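Local coordinates for protein GH26C (Muricauda sp. MAR_2010_75, PDB 6Q78) that probably hydrolyses the beta-1,4-mannosidic linkages of mannans, as an endo-acting beta-mannanase of glycoside hydrolase family 26, at residues N273-L282 and K316-R327. Residues are numbered along the deposited sequence; the frame is centred on the assembly and turned at random.
Sequences NRFFSESEYL and KLKIVSDLAEER
Lys316 reaches out of its helix as an extended chain, its NZ giving a hydrogen bond of 2.8 Å to Asn273 O in the carbonyl plane and a salt bridge to Asp301. On the way its CE passes over one face of the Phe276 ring, 4.0 Å from CE1, while its CG lies over the rim of one face of Phe275. A methionine in its place would probably leave Asn273 O without this donor and Asp301 without its cation. The opposite face of Phe275 meets Tyr281 CD1, and the Tyr281 ring receives Phe275 CE2 at its edge. Val320 CG2 reaches both aromatics at once where they adjoin, 3.6 Å from Tyr281 CE1 and 3.9 Å from Phe275 CZ. In the TIM barrel of this family, the contact packs the loop and short helix that follow strand 265-269 against helix 306-327, which leads into strand 330-336. Ile319 CD1 abuts the backbone at Ser277 N, where Ser277 OG caps the short helix through Glu280 N. Leu323, its CG anti to the carbonyl carbon (chi1 -75°), turns CD1 onto Tyr281 CD2 at 3.5 Å. Glu278 meets Asp322 and Glu326 through one water each, which probably eases the repulsion among these carboxylates.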
# COMPACT_ATOMS: atom_id res chain seq x y z
N ASN A 273 -8.79 -5.23 -9.28
CA ASN A 273 -9.88 -4.44 -9.86
C ASN A 273 -11.07 -5.29 -10.32
O ASN A 273 -11.88 -4.82 -11.13
CB ASN A 273 -9.37 -3.60 -11.03
CG ASN A 273 -8.98 -4.47 -12.22
OD1 ASN A 273 -9.26 -5.66 -12.23
ND2 ASN A 273 -8.39 -3.87 -13.24
N ARG A 274 -11.20 -6.50 -9.79
CA ARG A 274 -12.15 -7.49 -10.31
C ARG A 274 -13.47 -7.44 -9.54
O ARG A 274 -13.93 -8.41 -8.96
CB ARG A 274 -11.54 -8.88 -10.26
CG ARG A 274 -10.34 -9.00 -11.21
CD ARG A 274 -9.58 -10.31 -10.91
NE ARG A 274 -10.44 -11.43 -11.25
CZ ARG A 274 -10.48 -12.01 -12.44
NH1 ARG A 274 -9.71 -11.58 -13.43
NH2 ARG A 274 -11.29 -13.04 -12.64
N PHE A 275 -14.06 -6.24 -9.52
CA PHE A 275 -15.38 -6.04 -8.94
C PHE A 275 -16.05 -4.87 -9.63
O PHE A 275 -15.39 -3.96 -10.15
CB PHE A 275 -15.26 -5.78 -7.42
CG PHE A 275 -14.54 -4.52 -7.08
CD1 PHE A 275 -15.23 -3.31 -6.90
CD2 PHE A 275 -13.16 -4.52 -6.92
CE1 PHE A 275 -14.55 -2.13 -6.56
CE2 PHE A 275 -12.49 -3.33 -6.61
CZ PHE A 275 -13.19 -2.14 -6.44
N PHE A 276 -17.38 -4.90 -9.62
CA PHE A 276 -18.20 -3.85 -10.19
C PHE A 276 -19.28 -3.37 -9.23
O PHE A 276 -20.14 -2.57 -9.64
CB PHE A 276 -18.92 -4.34 -11.45
CG PHE A 276 -18.00 -4.63 -12.59
CD1 PHE A 276 -17.68 -3.65 -13.49
CD2 PHE A 276 -17.47 -5.90 -12.75
CE1 PHE A 276 -16.85 -3.90 -14.55
CE2 PHE A 276 -16.62 -6.16 -13.80
CZ PHE A 276 -16.31 -5.16 -14.70
N SER A 277 -19.28 -3.86 -7.99
CA SER A 277 -20.34 -3.53 -7.05
C SER A 277 -19.79 -3.54 -5.63
O SER A 277 -18.74 -4.13 -5.33
CB SER A 277 -21.46 -4.56 -7.16
OG SER A 277 -21.01 -5.83 -6.74
N GLU A 278 -20.54 -2.89 -4.72
CA GLU A 278 -20.18 -2.93 -3.31
C GLU A 278 -20.17 -4.36 -2.78
O GLU A 278 -19.26 -4.75 -2.04
CB GLU A 278 -21.16 -2.10 -2.48
CG GLU A 278 -21.12 -0.63 -2.76
CD GLU A 278 -22.13 0.18 -1.93
OE1 GLU A 278 -22.84 -0.39 -1.07
OE2 GLU A 278 -22.19 1.40 -2.17
N SER A 279 -21.20 -5.15 -3.13
CA SER A 279 -21.25 -6.53 -2.66
C SER A 279 -20.02 -7.32 -3.11
O SER A 279 -19.49 -8.12 -2.33
CB SER A 279 -22.52 -7.22 -3.14
OG SER A 279 -23.62 -6.61 -2.49
N GLU A 280 -19.55 -7.09 -4.34
CA GLU A 280 -18.39 -7.86 -4.78
C GLU A 280 -17.12 -7.36 -4.12
O GLU A 280 -16.27 -8.16 -3.73
CB GLU A 280 -18.27 -7.90 -6.30
CG GLU A 280 -17.23 -8.95 -6.81
CD GLU A 280 -17.47 -10.42 -6.34
OE1 GLU A 280 -18.60 -10.84 -5.96
OE2 GLU A 280 -16.48 -11.19 -6.39
N TYR A 281 -16.99 -6.04 -3.93
CA TYR A 281 -15.84 -5.52 -3.18
C TYR A 281 -15.78 -6.11 -1.79
O TYR A 281 -14.69 -6.38 -1.27
CB TYR A 281 -15.92 -3.99 -3.08
CG TYR A 281 -14.73 -3.42 -2.40
CD1 TYR A 281 -13.54 -3.23 -3.08
CD2 TYR A 281 -14.78 -3.05 -1.05
CE1 TYR A 281 -12.41 -2.69 -2.42
CE2 TYR A 281 -13.68 -2.52 -0.39
CZ TYR A 281 -12.51 -2.35 -1.08
OH TYR A 281 -11.43 -1.81 -0.38
N LEU A 282 -16.93 -6.29 -1.15
CA LEU A 282 -17.02 -6.74 0.24
C LEU A 282 -17.04 -8.27 0.40
O LEU A 282 -17.11 -8.76 1.54
CB LEU A 282 -18.27 -6.14 0.92
CG LEU A 282 -18.26 -4.61 1.13
CD1 LEU A 282 -19.65 -4.10 1.49
CD2 LEU A 282 -17.29 -4.24 2.24
N LYS A 316 -15.08 1.97 -10.13
CA LYS A 316 -14.66 1.07 -9.07
C LYS A 316 -14.11 1.86 -7.89
O LYS A 316 -14.43 1.55 -6.73
CB LYS A 316 -13.65 0.08 -9.63
CG LYS A 316 -14.24 -0.88 -10.68
CD LYS A 316 -13.10 -1.60 -11.41
CE LYS A 316 -13.64 -2.43 -12.58
NZ LYS A 316 -12.44 -3.11 -13.22
N LEU A 317 -13.33 2.92 -8.15
CA LEU A 317 -12.81 3.72 -7.04
C LEU A 317 -13.94 4.43 -6.29
O LEU A 317 -13.81 4.66 -5.07
CB LEU A 317 -11.73 4.70 -7.53
CG LEU A 317 -10.80 5.29 -6.46
CD1 LEU A 317 -10.12 4.19 -5.65
CD2 LEU A 317 -9.75 6.19 -7.11
N LYS A 318 -15.03 4.79 -7.00
CA LYS A 318 -16.16 5.45 -6.34
C LYS A 318 -16.84 4.49 -5.38
O LYS A 318 -17.33 4.91 -4.31
CB LYS A 318 -17.15 5.99 -7.38
CG LYS A 318 -18.35 6.71 -6.76
CD LYS A 318 -17.92 8.00 -6.05
CE LYS A 318 -19.17 8.82 -5.63
NZ LYS A 318 -18.81 9.95 -4.73
N ILE A 319 -16.91 3.21 -5.74
CA ILE A 319 -17.43 2.21 -4.81
C ILE A 319 -16.61 2.20 -3.53
O ILE A 319 -17.15 2.18 -2.42
CB ILE A 319 -17.41 0.82 -5.46
CG1 ILE A 319 -18.49 0.70 -6.55
CG2 ILE A 319 -17.56 -0.25 -4.42
CD1 ILE A 319 -18.31 -0.57 -7.40
N VAL A 320 -15.28 2.09 -3.67
CA VAL A 320 -14.40 2.13 -2.50
C VAL A 320 -14.62 3.41 -1.72
O VAL A 320 -14.72 3.40 -0.49
CB VAL A 320 -12.93 1.96 -2.93
CG1 VAL A 320 -11.95 1.98 -1.71
CG2 VAL A 320 -12.76 0.66 -3.76
N SER A 321 -14.63 4.54 -2.43
CA SER A 321 -14.77 5.84 -1.76
C SER A 321 -16.11 5.94 -1.03
O SER A 321 -16.18 6.45 0.10
CB SER A 321 -14.60 6.95 -2.80
OG SER A 321 -14.90 8.23 -2.27
N ASP A 322 -17.19 5.45 -1.65
CA ASP A 322 -18.50 5.48 -0.99
C ASP A 322 -18.50 4.62 0.28
O ASP A 322 -19.07 5.02 1.31
CB ASP A 322 -19.61 4.97 -1.91
CG ASP A 322 -20.03 5.99 -2.96
OD1 ASP A 322 -19.71 7.19 -2.81
OD2 ASP A 322 -20.74 5.57 -3.92
N LEU A 323 -17.91 3.43 0.21
CA LEU A 323 -17.88 2.58 1.39
C LEU A 323 -17.03 3.18 2.50
O LEU A 323 -17.38 3.09 3.68
CB LEU A 323 -17.34 1.20 1.03
CG LEU A 323 -18.29 0.30 0.27
CD1 LEU A 323 -17.47 -0.92 -0.19
CD2 LEU A 323 -19.47 -0.11 1.16
N ALA A 324 -15.90 3.80 2.13
CA ALA A 324 -15.08 4.47 3.14
C ALA A 324 -15.83 5.62 3.80
O ALA A 324 -15.70 5.85 5.01
CB ALA A 324 -13.78 4.95 2.49
N GLU A 325 -16.62 6.38 3.03
CA GLU A 325 -17.43 7.42 3.66
C GLU A 325 -18.45 6.82 4.62
O GLU A 325 -18.61 7.29 5.75
CB GLU A 325 -18.11 8.25 2.57
CG GLU A 325 -17.19 9.20 1.84
CD GLU A 325 -17.93 10.36 1.22
OE1 GLU A 325 -18.35 11.28 1.96
OE2 GLU A 325 -18.10 10.35 -0.01
N GLU A 326 -19.11 5.75 4.21
CA GLU A 326 -20.16 5.16 5.05
C GLU A 326 -19.59 4.54 6.33
O GLU A 326 -20.22 4.63 7.39
CB GLU A 326 -20.95 4.15 4.23
CG GLU A 326 -21.93 4.82 3.28
CD GLU A 326 -22.56 3.86 2.32
OE1 GLU A 326 -23.19 4.33 1.35
OE2 GLU A 326 -22.41 2.64 2.55
N ARG A 327 -18.41 3.91 6.25
CA ARG A 327 -17.86 3.13 7.35
C ARG A 327 -16.77 3.87 8.11
O ARG A 327 -16.16 3.29 9.02
CB ARG A 327 -17.38 1.77 6.85
CG ARG A 327 -18.56 0.88 6.41
CD ARG A 327 -18.17 -0.07 5.33
NE ARG A 327 -19.34 -0.83 4.88
CZ ARG A 327 -19.58 -2.10 5.21
NH1 ARG A 327 -18.74 -2.75 6.01
NH2 ARG A 327 -20.66 -2.71 4.73
O HOH W 1 -21.07 2.98 -4.38
O HOH W 2 -24.11 0.65 1.10